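Local coordinates for mariner Mos1 transposase (Drosophila mauritiana, PDB 4MDB), which moves the Mos1 transposon by a cut-and-paste mechanism, cutting and joining DNA with divalent metal ions in its RNase H-like catalytic domain, at residues L73-W77 and P162-F168; Y84-L88 and V186-D191; F28-T34 and H122-L127. The protein carries 1 engineered substitution. All coordinates share one frame; numbering follows the deposited sequence.

Contact 1. Residues L73-W77 and P162-F168; sequences LCVWW and PSDYHLF. With MG (magnesium ion), chain C; RLT (N-(4-fluorobenzyl)-5-hydroxy-1-methyl-2-(1-methyl-1-{[(5-methyl-1,3,4-oxadiazol-2-yl)carbonyl]amino}ethyl)-6-oxo-1,6-di hydropyrimidine-4-carboxamide), chain B.
In the RNase H-like catalytic core, the helix that carries the third metal-binding aspartate lies across strand 73-77 through Trp77, Val75 and Leu73, which meet residues 162-168. The axes of the strand and helix segments cross at 89°, 10.5 Å apart at closest approach. Trp77 sends its indole against the first turn of the helix, CG set between its own backbone N and carbonyl carbon (chi1 62°), which turns the ring toward Pro162, Ser163 and Leu167. Its NE1 donates to Ser163 OG over 3.0 Å, with OG tilted slightly from the ring plane, so this indole N-H is satisfied in a buried place. Pro162 C lies at the edge of the same ring, and Pro162 CB makes an apolar contact 3.5 Å from Trp77 CZ2, while Leu167 CD2 sits over the five-membered ring, 4.0 Å from its centroid, as a CH-pi contact. Of the three metal-binding aspartates of this DDD recombinase, Asp164 points its CB away from the strand, and its carboxylate chelates a magnesium ion, OD1 at 2.1 Å and OD2 at 2.3 Å. Raltegravir binds that ion through OAG and OAH; Asp36 also binds it. One turn on, Phe168 places its CZ 3.7 Å from Val75 CG1, and its CE1 lies 4.0 Å from Leu73 CD2.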
loop_
_atom_site.group_PDB
_atom_site.type_symbol
_atom_site.label_atom_id
_atom_site.label_comp_id
_atom_site.label_asym_id
_atom_site.label_seq_id
_atom_site.Cartn_x
_atom_site.Cartn_y
_atom_site.Cartn_z
ATOM N N LEU A 73 11.622 1.831 2.956
ATOM C CA LEU A 73 10.425 1.978 3.793
ATOM C C LEU A 73 9.426 0.965 3.285
ATOM O O LEU A 73 9.092 0.958 2.067
ATOM C CB LEU A 73 9.880 3.351 3.748
ATOM C CG LEU A 73 8.519 3.653 4.355
ATOM C CD1 LEU A 73 8.506 3.460 5.852
ATOM C CD2 LEU A 73 8.134 5.030 3.985
ATOM N N CYS A 74 8.848 0.208 4.218
ATOM C CA CYS A 74 7.765 -0.740 3.925
ATOM C C CYS A 74 6.647 -0.322 4.852
ATOM O O CYS A 74 6.817 -0.377 6.060
ATOM C CB CYS A 74 8.191 -2.129 4.240
ATOM S SG CYS A 74 9.763 -2.622 3.432
ATOM N N VAL A 75 5.515 0.075 4.317
ATOM C CA VAL A 75 4.493 0.599 5.227
ATOM C C VAL A 75 3.131 0.081 4.820
ATOM O O VAL A 75 2.817 -0.043 3.638
ATOM C CB VAL A 75 4.532 2.168 5.230
ATOM C CG1 VAL A 75 4.382 2.726 3.811
ATOM C CG2 VAL A 75 3.437 2.788 6.046
ATOM N N TRP A 76 2.288 -0.054 5.822
ATOM C CA TRP A 76 0.904 -0.534 5.677
ATOM C C TRP A 76 -0.026 0.373 6.460
ATOM O O TRP A 76 0.301 0.776 7.550
ATOM C CB TRP A 76 0.710 -1.984 6.098
ATOM C CG TRP A 76 1.548 -2.943 5.361
ATOM C CD1 TRP A 76 1.200 -3.621 4.222
ATOM C CD2 TRP A 76 2.934 -3.257 5.588
ATOM N NE1 TRP A 76 2.254 -4.379 3.759
ATOM C CE2 TRP A 76 3.312 -4.191 4.617
ATOM C CE3 TRP A 76 3.868 -2.901 6.596
ATOM C CZ2 TRP A 76 4.613 -4.712 4.549
ATOM C CZ3 TRP A 76 5.160 -3.406 6.513
ATOM C CH2 TRP A 76 5.495 -4.301 5.506
ATOM N N TRP A 77 -1.193 0.647 5.880
ATOM C CA TRP A 77 -2.103 1.655 6.402
ATOM C C TRP A 77 -3.518 1.443 5.965
ATOM O O TRP A 77 -3.771 0.660 5.056
ATOM C CB TRP A 77 -1.632 3.040 6.066
ATOM C CG TRP A 77 -1.542 3.345 4.567
ATOM C CD1 TRP A 77 -0.606 2.870 3.714
ATOM C CD2 TRP A 77 -2.416 4.177 3.788
ATOM N NE1 TRP A 77 -0.821 3.376 2.448
ATOM C CE2 TRP A 77 -1.904 4.200 2.465
ATOM C CE3 TRP A 77 -3.533 4.942 4.074
ATOM C CZ2 TRP A 77 -2.541 4.931 1.434
ATOM C CZ3 TRP A 77 -4.116 5.699 3.098
ATOM C CH2 TRP A 77 -3.627 5.693 1.773
ATOM N N PRO A 162 -3.251 3.243 -3.467
ATOM C CA PRO A 162 -3.272 4.426 -2.574
ATOM C C PRO A 162 -1.890 4.795 -1.976
ATOM O O PRO A 162 -1.632 5.997 -1.775
ATOM C CB PRO A 162 -4.295 4.065 -1.508
ATOM C CG PRO A 162 -5.250 3.110 -2.202
ATOM C CD PRO A 162 -4.346 2.330 -3.135
ATOM N N SER A 163 -1.031 3.835 -1.700
ATOM C CA SER A 163 0.288 4.149 -1.188
ATOM C C SER A 163 1.063 5.010 -2.154
ATOM O O SER A 163 1.783 5.920 -1.695
ATOM C CB SER A 163 1.094 2.916 -0.853
ATOM O OG SER A 163 0.451 2.056 0.125
ATOM N N ASP A 164 0.880 4.751 -3.459
ATOM C CA ASP A 164 1.581 5.571 -4.477
ATOM C C ASP A 164 0.881 6.884 -4.795
ATOM O O ASP A 164 1.515 7.939 -4.693
ATOM C CB ASP A 164 1.790 4.697 -5.717
ATOM C CG ASP A 164 2.901 3.661 -5.463
ATOM O OD1 ASP A 164 3.954 4.048 -4.864
ATOM O OD2 ASP A 164 2.770 2.509 -5.807
ATOM N N TYR A 165 -0.383 6.868 -5.155
ATOM C CA TYR A 165 -1.000 8.141 -5.560
ATOM C C TYR A 165 -1.371 9.102 -4.458
ATOM O O TYR A 165 -1.511 10.306 -4.718
ATOM C CB TYR A 165 -2.249 7.869 -6.402
ATOM C CG TYR A 165 -3.478 7.266 -5.683
ATOM C CD1 TYR A 165 -4.238 8.006 -4.794
ATOM C CD2 TYR A 165 -3.884 5.959 -5.922
ATOM C CE1 TYR A 165 -5.326 7.480 -4.149
ATOM C CE2 TYR A 165 -4.990 5.432 -5.316
ATOM C CZ TYR A 165 -5.727 6.170 -4.406
ATOM O OH TYR A 165 -6.867 5.717 -3.734
ATOM N N HIS A 166 -1.440 8.613 -3.220
ATOM C CA HIS A 166 -1.741 9.404 -2.069
ATOM C C HIS A 166 -0.602 9.524 -1.074
ATOM O O HIS A 166 -0.096 10.607 -0.863
ATOM C CB HIS A 166 -3.014 8.898 -1.403
ATOM C CG HIS A 166 -3.567 9.817 -0.394
ATOM N ND1 HIS A 166 -4.256 10.952 -0.719
ATOM C CD2 HIS A 166 -3.503 9.789 0.969
ATOM C CE1 HIS A 166 -4.648 11.570 0.381
ATOM N NE2 HIS A 166 -4.159 10.917 1.417
ATOM N N LEU A 167 -0.209 8.439 -0.434
ATOM C CA LEU A 167 0.690 8.497 0.708
ATOM C C LEU A 167 2.083 8.942 0.302
ATOM O O LEU A 167 2.604 9.958 0.843
ATOM C CB LEU A 167 0.741 7.133 1.410
ATOM C CG LEU A 167 1.657 7.149 2.650
ATOM C CD1 LEU A 167 0.994 7.946 3.735
ATOM C CD2 LEU A 167 1.880 5.747 3.157
ATOM N N PHE A 168 2.687 8.238 -0.627
ATOM C CA PHE A 168 4.087 8.531 -1.076
ATOM C C PHE A 168 4.109 9.788 -1.952
ATOM O O PHE A 168 5.114 10.479 -1.956
ATOM C CB PHE A 168 4.654 7.392 -1.837
ATOM C CG PHE A 168 4.938 6.141 -1.015
ATOM C CD1 PHE A 168 5.142 6.176 0.414
ATOM C CD2 PHE A 168 4.969 4.944 -1.627
ATOM C CE1 PHE A 168 5.394 5.027 1.090
ATOM C CE2 PHE A 168 5.198 3.780 -0.945
ATOM C CZ PHE A 168 5.442 3.823 0.457
HETATM MG MG MG C . 4.915 2.225 -5.112
HETATM C CAA RLT B . 4.705 -4.925 -13.438
HETATM C CAB RLT B . 6.106 3.729 -9.288
HETATM C CAC RLT B . 6.113 2.214 -11.946
HETATM C CAD RLT B . 8.636 2.127 -10.855
HETATM O OAE RLT B . 6.368 -2.070 -6.752
HETATM O OAF RLT B . 5.131 -0.615 -11.620
HETATM O OAG RLT B . 5.359 2.959 -7.046
HETATM O OAH RLT B . 5.366 0.474 -6.068
HETATM F FAI RLT B . 4.340 -6.916 -11.651
HETATM C CAJ RLT B . 4.666 -5.226 -9.988
HETATM C CAK RLT B . 6.559 -6.278 -10.997
HETATM C CAL RLT B . 5.529 -4.426 -9.212
HETATM C CAM RLT B . 7.425 -5.488 -10.228
HETATM C CAN RLT B . 7.900 -3.708 -8.534
HETATM N NAO RLT B . 7.216 -4.062 -13.384
HETATM N NAP RLT B . 7.713 -2.811 -12.930
HETATM N NAQ RLT B . 6.877 -0.030 -9.483
HETATM N NAR RLT B . 7.490 -2.314 -8.748
HETATM N NAS RLT B . 7.360 0.074 -11.783
HETATM O OAT RLT B . 5.462 -2.854 -12.657
HETATM C CAU RLT B . 6.671 -1.689 -7.851
HETATM C CAV RLT B . 6.325 -0.804 -11.907
HETATM C CAW RLT B . 5.872 -4.016 -13.195
HETATM C CAX RLT B . 5.182 -6.160 -10.892
HETATM C CAY RLT B . 6.933 -4.558 -9.325
HETATM C CAZ RLT B . 5.912 0.642 -7.281
HETATM C CBA RLT B . 6.617 -2.141 -12.484
HETATM C CBB RLT B . 6.416 -0.350 -8.213
HETATM C CBC RLT B . 6.793 1.250 -9.930
HETATM C CBD RLT B . 5.784 1.997 -7.758
HETATM N NBE RLT B . 6.271 2.260 -9.049
HETATM C CBF RLT B . 7.346 1.476 -11.430
HETATM O O HOH W 1 6.754 2.744 -4.382
#

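Contact 2. Residues Y84-L88 and V186-D191; sequences YYELL and VKKWLD
Tyr85 reaches from an edge strand of the RNase H-like sheet to helix 183-196, where it meets Lys187, Leu190 and Asp191. Strand 84-87 and the helix segment run nearly antiparallel, at 158°, with their axes 10.0 Å apart, an alpha/beta arrangement in which a helix packs along a sheet face. The tyrosine leaves the strand with CB directed at the helix, and chi1 of 79°, with CG between the backbone N and the carbonyl carbon, swings the ring out toward Leu190 and Asp191. Along one side of the ring, CE2 lies 4.0 Å from Leu190 CD1, which approaches obliquely; Phe194, one turn further along the helix, meets the ring edge-to-face. On the other side, CE1 comes near Asp191 OD1. At the tip, OH donates to that same OD1 over 2.6 Å. The carboxylate oxygen lies near the plane of the tyrosine ring, whereas the hydroxyl meets it from above the carboxylate plane, the two planes being 62° apart. A tyrosine suits this place because its ring packs against Leu190 while its hydroxyl reaches the carboxylate of the exposed Asp191.

Leu87, two residues on and directed at the same helix, keeps to hydrocarbon: its CD2 touches Val186 CG1 at 3.7 Å, the two side chains crossing at about a right angle, and its CD1 is 4.2 Å from Leu190 CD1. Lys187 passes beside this apolar patch, where its long aliphatic chain brings CG close to the tyrosine hydroxyl and its end turns back toward the strand. There a water joins helix to strand, accepting from Lys187 NZ at 2.6 Å and from the backbone Leu87 N at 2.9 Å.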
loop_
_atom_site.group_PDB
_atom_site.type_symbol
_atom_site.label_atom_id
_atom_site.label_comp_id
_atom_site.label_asym_id
_atom_site.label_seq_id
_atom_site.Cartn_x
_atom_site.Cartn_y
_atom_site.Cartn_z
ATOM N N TYR A 84 1.551 -0.140 10.604
ATOM C CA TYR A 84 2.787 -0.780 10.855
ATOM C C TYR A 84 3.732 -0.337 9.777
ATOM O O TYR A 84 3.321 -0.130 8.661
ATOM C CB TYR A 84 2.668 -2.269 10.849
ATOM C CG TYR A 84 3.952 -3.016 11.078
ATOM C CD1 TYR A 84 4.598 -2.927 12.299
ATOM C CD2 TYR A 84 4.570 -3.765 10.089
ATOM C CE1 TYR A 84 5.756 -3.664 12.557
ATOM C CE2 TYR A 84 5.705 -4.510 10.343
ATOM C CZ TYR A 84 6.300 -4.426 11.575
ATOM O OH TYR A 84 7.469 -5.098 11.762
ATOM N N TYR A 85 4.977 -0.097 10.102
ATOM C CA TYR A 85 6.025 0.046 9.056
ATOM C C TYR A 85 7.364 -0.459 9.519
ATOM O O TYR A 85 7.626 -0.582 10.736
ATOM C CB TYR A 85 6.129 1.496 8.586
ATOM C CG TYR A 85 6.907 2.455 9.486
ATOM C CD1 TYR A 85 6.271 3.181 10.484
ATOM C CD2 TYR A 85 8.273 2.659 9.294
ATOM C CE1 TYR A 85 6.975 4.074 11.290
ATOM C CE2 TYR A 85 8.997 3.520 10.114
ATOM C CZ TYR A 85 8.348 4.242 11.087
ATOM O OH TYR A 85 9.064 5.077 11.902
ATOM N N GLU A 86 8.175 -0.803 8.533
ATOM C CA GLU A 86 9.606 -1.138 8.764
ATOM C C GLU A 86 10.479 -0.305 7.873
ATOM O O GLU A 86 10.123 0.003 6.717
ATOM C CB GLU A 86 9.840 -2.623 8.538
ATOM C CG GLU A 86 9.164 -3.555 9.517
ATOM C CD GLU A 86 9.477 -5.008 9.276
ATOM O OE1 GLU A 86 10.324 -5.288 8.361
ATOM O OE2 GLU A 86 8.831 -5.906 9.900
ATOM N N LEU A 87 11.642 0.090 8.412
ATOM C CA LEU A 87 12.661 0.747 7.643
ATOM C C LEU A 87 13.835 -0.255 7.641
ATOM O O LEU A 87 14.325 -0.742 8.708
ATOM C CB LEU A 87 12.969 2.098 8.238
ATOM C CG LEU A 87 13.871 3.045 7.453
ATOM C CD1 LEU A 87 13.205 3.690 6.227
ATOM C CD2 LEU A 87 14.454 4.097 8.366
ATOM N N LEU A 88 14.190 -0.706 6.460
ATOM C CA LEU A 88 15.151 -1.795 6.359
ATOM C C LEU A 88 16.561 -1.186 6.515
ATOM O O LEU A 88 16.787 -0.007 6.259
ATOM C CB LEU A 88 15.003 -2.572 5.053
ATOM C CG LEU A 88 14.122 -3.837 4.924
ATOM C CD1 LEU A 88 12.906 -3.888 5.811
ATOM C CD2 LEU A 88 13.740 -4.196 3.489
ATOM N N VAL A 186 15.740 9.219 9.736
ATOM C CA VAL A 186 14.606 8.821 8.871
ATOM C C VAL A 186 13.431 8.303 9.708
ATOM O O VAL A 186 12.298 8.744 9.546
ATOM C CB VAL A 186 15.048 7.804 7.814
ATOM C CG1 VAL A 186 13.880 7.404 6.892
ATOM C CG2 VAL A 186 16.194 8.326 6.977
ATOM N N LYS A 187 13.704 7.364 10.605
ATOM C CA LYS A 187 12.659 6.806 11.450
ATOM C C LYS A 187 11.893 7.892 12.254
ATOM O O LYS A 187 10.646 7.918 12.284
ATOM C CB LYS A 187 13.307 5.768 12.372
ATOM C CG LYS A 187 12.420 4.604 12.792
ATOM C CD LYS A 187 13.275 3.425 13.269
ATOM C CE LYS A 187 12.469 2.153 13.578
ATOM N NZ LYS A 187 12.112 1.378 12.356
ATOM N N LYS A 188 12.615 8.810 12.898
ATOM C CA LYS A 188 11.947 9.921 13.557
ATOM C C LYS A 188 11.163 10.839 12.611
ATOM O O LYS A 188 10.044 11.273 12.914
ATOM C CB LYS A 188 12.939 10.822 14.310
ATOM C CG LYS A 188 12.193 11.850 15.185
ATOM C CD LYS A 188 11.791 11.207 16.522
ATOM C CE LYS A 188 10.395 11.615 16.981
ATOM N NZ LYS A 188 10.298 13.067 17.343
ATOM N N TRP A 189 11.765 11.189 11.486
ATOM C CA TRP A 189 11.045 12.009 10.533
ATOM C C TRP A 189 9.728 11.290 10.142
ATOM O O TRP A 189 8.646 11.905 10.139
ATOM C CB TRP A 189 11.894 12.286 9.296
ATOM C CG TRP A 189 11.241 13.201 8.420
ATOM C CD1 TRP A 189 11.245 14.549 8.503
ATOM C CD2 TRP A 189 10.416 12.866 7.293
ATOM N NE1 TRP A 189 10.477 15.078 7.517
ATOM C CE2 TRP A 189 9.946 14.062 6.763
ATOM C CE3 TRP A 189 9.993 11.671 6.728
ATOM C CZ2 TRP A 189 9.110 14.106 5.660
ATOM C CZ3 TRP A 189 9.118 11.735 5.629
ATOM C CH2 TRP A 189 8.708 12.896 5.127
ATOM N N LEU A 190 9.822 9.986 9.892
ATOM C CA LEU A 190 8.566 9.255 9.501
ATOM C C LEU A 190 7.570 9.181 10.628
ATOM O O LEU A 190 6.396 9.401 10.413
ATOM C CB LEU A 190 8.871 7.856 8.963
ATOM C CG LEU A 190 9.648 7.725 7.686
ATOM C CD1 LEU A 190 10.215 6.359 7.618
ATOM C CD2 LEU A 190 8.773 7.983 6.483
ATOM N N ASP A 191 8.016 8.848 11.841
ATOM C CA ASP A 191 7.125 8.889 13.013
ATOM C C ASP A 191 6.390 10.182 13.118
ATOM O O ASP A 191 5.161 10.187 13.232
ATOM C CB ASP A 191 7.885 8.613 14.325
ATOM C CG ASP A 191 8.314 7.186 14.445
ATOM O OD1 ASP A 191 7.711 6.306 13.769
ATOM O OD2 ASP A 191 9.287 6.927 15.203
HETATM O O HOH W 2 12.174 -0.911 11.101
#

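Contact 3. Residues F28-T34 and H122-L127; sequences FLHRIVT and HRVIFL
Arg31 grips residues 122-127 twice, by its carbonyl and its guanidinium, where strand 32-34 begins to pair in parallel with strand 125-127. Its O accepts from Ile125 N; Val33 N then donates to Ile125 O, and Leu127 N to Val33 O, the last two bonds both 2.9 Å long. Ile32, Val33 and Thr34 thus face Ile125, Phe126 and Leu127 in the central sheet of the RNase H-like fold. A bend at chi3 of Arg31 (-74°) turns its tip so that NH1 donates to Arg123 O over 2.8 Å, with that oxygen close to the guanidinium plane. Ile125 CD1 lies over one face, offset toward its rim, 3.6 Å from Arg31 CZ, and also touches Phe28 CB. Beside the arginine chain, where His122 ND1 lies against Arg31 CD, the rings of His30 and His122 meet rim to rim. At the other end Thr34 OG1 donates to Leu127 O at 2.7 Å from above the carbonyl plane. Beta-branched Ile32 and Val33 suit the extended backbone, and Val33 CG2 packs 3.9 Å from Val124 CG1. With main-chain bonds fixing the register, the pairing probably helps to place Asp36, further along the same strand, and Asp129, just after strand 125-127.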
loop_
_atom_site.group_PDB
_atom_site.type_symbol
_atom_site.label_atom_id
_atom_site.label_comp_id
_atom_site.label_asym_id
_atom_site.label_seq_id
_atom_site.Cartn_x
_atom_site.Cartn_y
_atom_site.Cartn_z
ATOM N N PHE A 28 -16.717 -1.621 0.405
ATOM C CA PHE A 28 -15.819 -2.418 1.240
ATOM C C PHE A 28 -14.599 -1.626 1.604
ATOM O O PHE A 28 -13.603 -2.137 2.184
ATOM C CB PHE A 28 -15.401 -3.664 0.489
ATOM C CG PHE A 28 -14.821 -3.389 -0.886
ATOM C CD1 PHE A 28 -15.650 -3.308 -2.034
ATOM C CD2 PHE A 28 -13.477 -3.260 -1.047
ATOM C CE1 PHE A 28 -15.135 -3.112 -3.275
ATOM C CE2 PHE A 28 -12.955 -3.005 -2.321
ATOM C CZ PHE A 28 -13.769 -2.946 -3.432
ATOM N N LEU A 29 -14.617 -0.352 1.291
ATOM C CA LEU A 29 -13.403 0.424 1.426
ATOM C C LEU A 29 -12.863 0.587 2.850
ATOM O O LEU A 29 -11.644 0.730 3.074
ATOM C CB LEU A 29 -13.622 1.821 0.900
ATOM C CG LEU A 29 -14.094 1.945 -0.525
ATOM C CD1 LEU A 29 -14.164 3.421 -0.827
ATOM C CD2 LEU A 29 -13.255 1.197 -1.547
ATOM N N HIS A 30 -13.777 0.523 3.827
ATOM C CA HIS A 30 -13.416 0.627 5.219
ATOM C C HIS A 30 -12.709 -0.616 5.755
ATOM O O HIS A 30 -12.132 -0.594 6.892
ATOM C CB HIS A 30 -14.690 0.885 6.051
ATOM C CG HIS A 30 -15.710 -0.207 5.920
ATOM N ND1 HIS A 30 -16.433 -0.405 4.770
ATOM C CD2 HIS A 30 -16.146 -1.139 6.799
ATOM C CE1 HIS A 30 -17.267 -1.417 4.947
ATOM N NE2 HIS A 30 -17.103 -1.878 6.185
ATOM N N ARG A 31 -12.683 -1.701 4.971
ATOM C CA ARG A 31 -11.964 -2.890 5.360
ATOM C C ARG A 31 -10.621 -3.038 4.639
ATOM O O ARG A 31 -9.941 -4.031 4.825
ATOM C CB ARG A 31 -12.810 -4.164 5.165
ATOM C CG ARG A 31 -14.106 -4.015 5.912
ATOM C CD ARG A 31 -14.882 -5.287 6.021
ATOM N NE ARG A 31 -15.543 -5.713 4.799
ATOM C CZ ARG A 31 -15.210 -6.794 4.103
ATOM N NH1 ARG A 31 -14.228 -7.575 4.494
ATOM N NH2 ARG A 31 -15.913 -7.099 3.031
ATOM N N ILE A 32 -10.205 -2.065 3.827
ATOM C CA ILE A 32 -8.957 -2.191 3.074
ATOM C C ILE A 32 -7.761 -1.788 3.939
ATOM O O ILE A 32 -7.749 -0.738 4.620
ATOM C CB ILE A 32 -8.973 -1.266 1.823
ATOM C CG1 ILE A 32 -9.993 -1.767 0.832
ATOM C CG2 ILE A 32 -7.607 -1.208 1.209
ATOM C CD1 ILE A 32 -10.177 -0.854 -0.348
ATOM N N VAL A 33 -6.797 -2.650 3.930
ATOM C CA VAL A 33 -5.499 -2.377 4.449
ATOM C C VAL A 33 -4.591 -2.458 3.209
ATOM O O VAL A 33 -4.646 -3.420 2.429
ATOM C CB VAL A 33 -5.105 -3.480 5.457
ATOM C CG1 VAL A 33 -3.636 -3.438 5.861
ATOM C CG2 VAL A 33 -5.998 -3.428 6.695
ATOM N N THR A 34 -3.735 -1.455 3.088
ATOM C CA THR A 34 -2.882 -1.369 1.883
ATOM C C THR A 34 -1.472 -1.085 2.255
ATOM O O THR A 34 -1.195 -0.499 3.305
ATOM C CB THR A 34 -3.520 -0.433 0.854
ATOM O OG1 THR A 34 -2.911 -0.557 -0.439
ATOM C CG2 THR A 34 -3.389 1.021 1.218
ATOM N N HIS A 122 -14.658 -8.444 11.332
ATOM C CA HIS A 122 -14.395 -7.772 10.066
ATOM C C HIS A 122 -13.159 -8.344 9.381
ATOM O O HIS A 122 -12.050 -8.264 9.911
ATOM C CB HIS A 122 -14.225 -6.266 10.286
ATOM C CG HIS A 122 -15.466 -5.473 10.018
ATOM N ND1 HIS A 122 -15.494 -4.405 9.147
ATOM C CD2 HIS A 122 -16.722 -5.592 10.508
ATOM C CE1 HIS A 122 -16.714 -3.900 9.111
ATOM N NE2 HIS A 122 -17.479 -4.601 9.928
ATOM N N ARG A 123 -13.358 -8.921 8.200
ATOM C CA ARG A 123 -12.265 -9.502 7.442
ATOM C C ARG A 123 -11.455 -8.443 6.725
ATOM O O ARG A 123 -12.005 -7.532 6.115
ATOM C CB ARG A 123 -12.859 -10.477 6.417
ATOM C CG ARG A 123 -11.847 -11.254 5.652
ATOM C CD ARG A 123 -12.482 -12.129 4.609
ATOM N NE ARG A 123 -11.468 -13.013 4.004
ATOM C CZ ARG A 123 -11.670 -13.773 2.921
ATOM N NH1 ARG A 123 -12.831 -13.735 2.246
ATOM N NH2 ARG A 123 -10.714 -14.570 2.451
ATOM N N VAL A 124 -10.159 -8.586 6.840
ATOM C CA VAL A 124 -9.207 -7.694 6.197
ATOM C C VAL A 124 -9.310 -7.902 4.693
ATOM O O VAL A 124 -9.270 -9.046 4.201
ATOM C CB VAL A 124 -7.784 -7.902 6.676
ATOM C CG1 VAL A 124 -6.810 -7.123 5.770
ATOM C CG2 VAL A 124 -7.699 -7.582 8.184
ATOM N N ILE A 125 -9.331 -6.797 3.945
ATOM C CA ILE A 125 -9.186 -6.823 2.544
ATOM C C ILE A 125 -7.788 -6.216 2.264
ATOM O O ILE A 125 -7.609 -5.040 2.507
ATOM C CB ILE A 125 -10.289 -6.055 1.821
ATOM C CG1 ILE A 125 -11.642 -6.714 2.082
ATOM C CG2 ILE A 125 -10.009 -5.907 0.318
ATOM C CD1 ILE A 125 -12.818 -5.945 1.570
ATOM N N PHE A 126 -6.915 -6.927 1.608
ATOM C CA PHE A 126 -5.514 -6.513 1.509
ATOM C C PHE A 126 -5.221 -6.096 0.094
ATOM O O PHE A 126 -5.450 -6.855 -0.863
ATOM C CB PHE A 126 -4.585 -7.660 1.914
ATOM C CG PHE A 126 -3.166 -7.286 2.186
ATOM C CD1 PHE A 126 -2.853 -6.365 3.125
ATOM C CD2 PHE A 126 -2.127 -7.923 1.505
ATOM C CE1 PHE A 126 -1.548 -6.072 3.450
ATOM C CE2 PHE A 126 -0.805 -7.608 1.807
ATOM C CZ PHE A 126 -0.555 -6.675 2.803
ATOM N N LEU A 127 -4.674 -4.901 -0.038
ATOM C CA LEU A 127 -4.305 -4.367 -1.348
ATOM C C LEU A 127 -2.842 -4.087 -1.402
ATOM O O LEU A 127 -2.325 -3.167 -0.710
ATOM C CB LEU A 127 -5.137 -3.124 -1.679
ATOM C CG LEU A 127 -4.828 -2.336 -2.985
ATOM C CD1 LEU A 127 -5.114 -3.273 -4.138
ATOM C CD2 LEU A 127 -5.762 -1.153 -2.966
#

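All three contacts build on one five-stranded sheet, in which strand 69-78 lies between 81-87 and 32-42. Contacts 1 and 3 are buried; contact 2, farther from the chain centre, is partly buried and reaches the surface at Lys187 and Asp191. Contact 3 joins strand to strand, chiefly by backbone hydrogen bonds, whereas contacts 1 and 2 set successive helices, 162-175 and 183-196, against neighbouring strands through side chains. Contact 1 touches both others: Cys74 N and Trp76 N probably hydrogen-bond to Glu86 O and Tyr84 O, and Trp77 N to Thr34 O. Contact 1 also carries a metal ligand, while contact 2 ends in a carboxylate, a lysine and water.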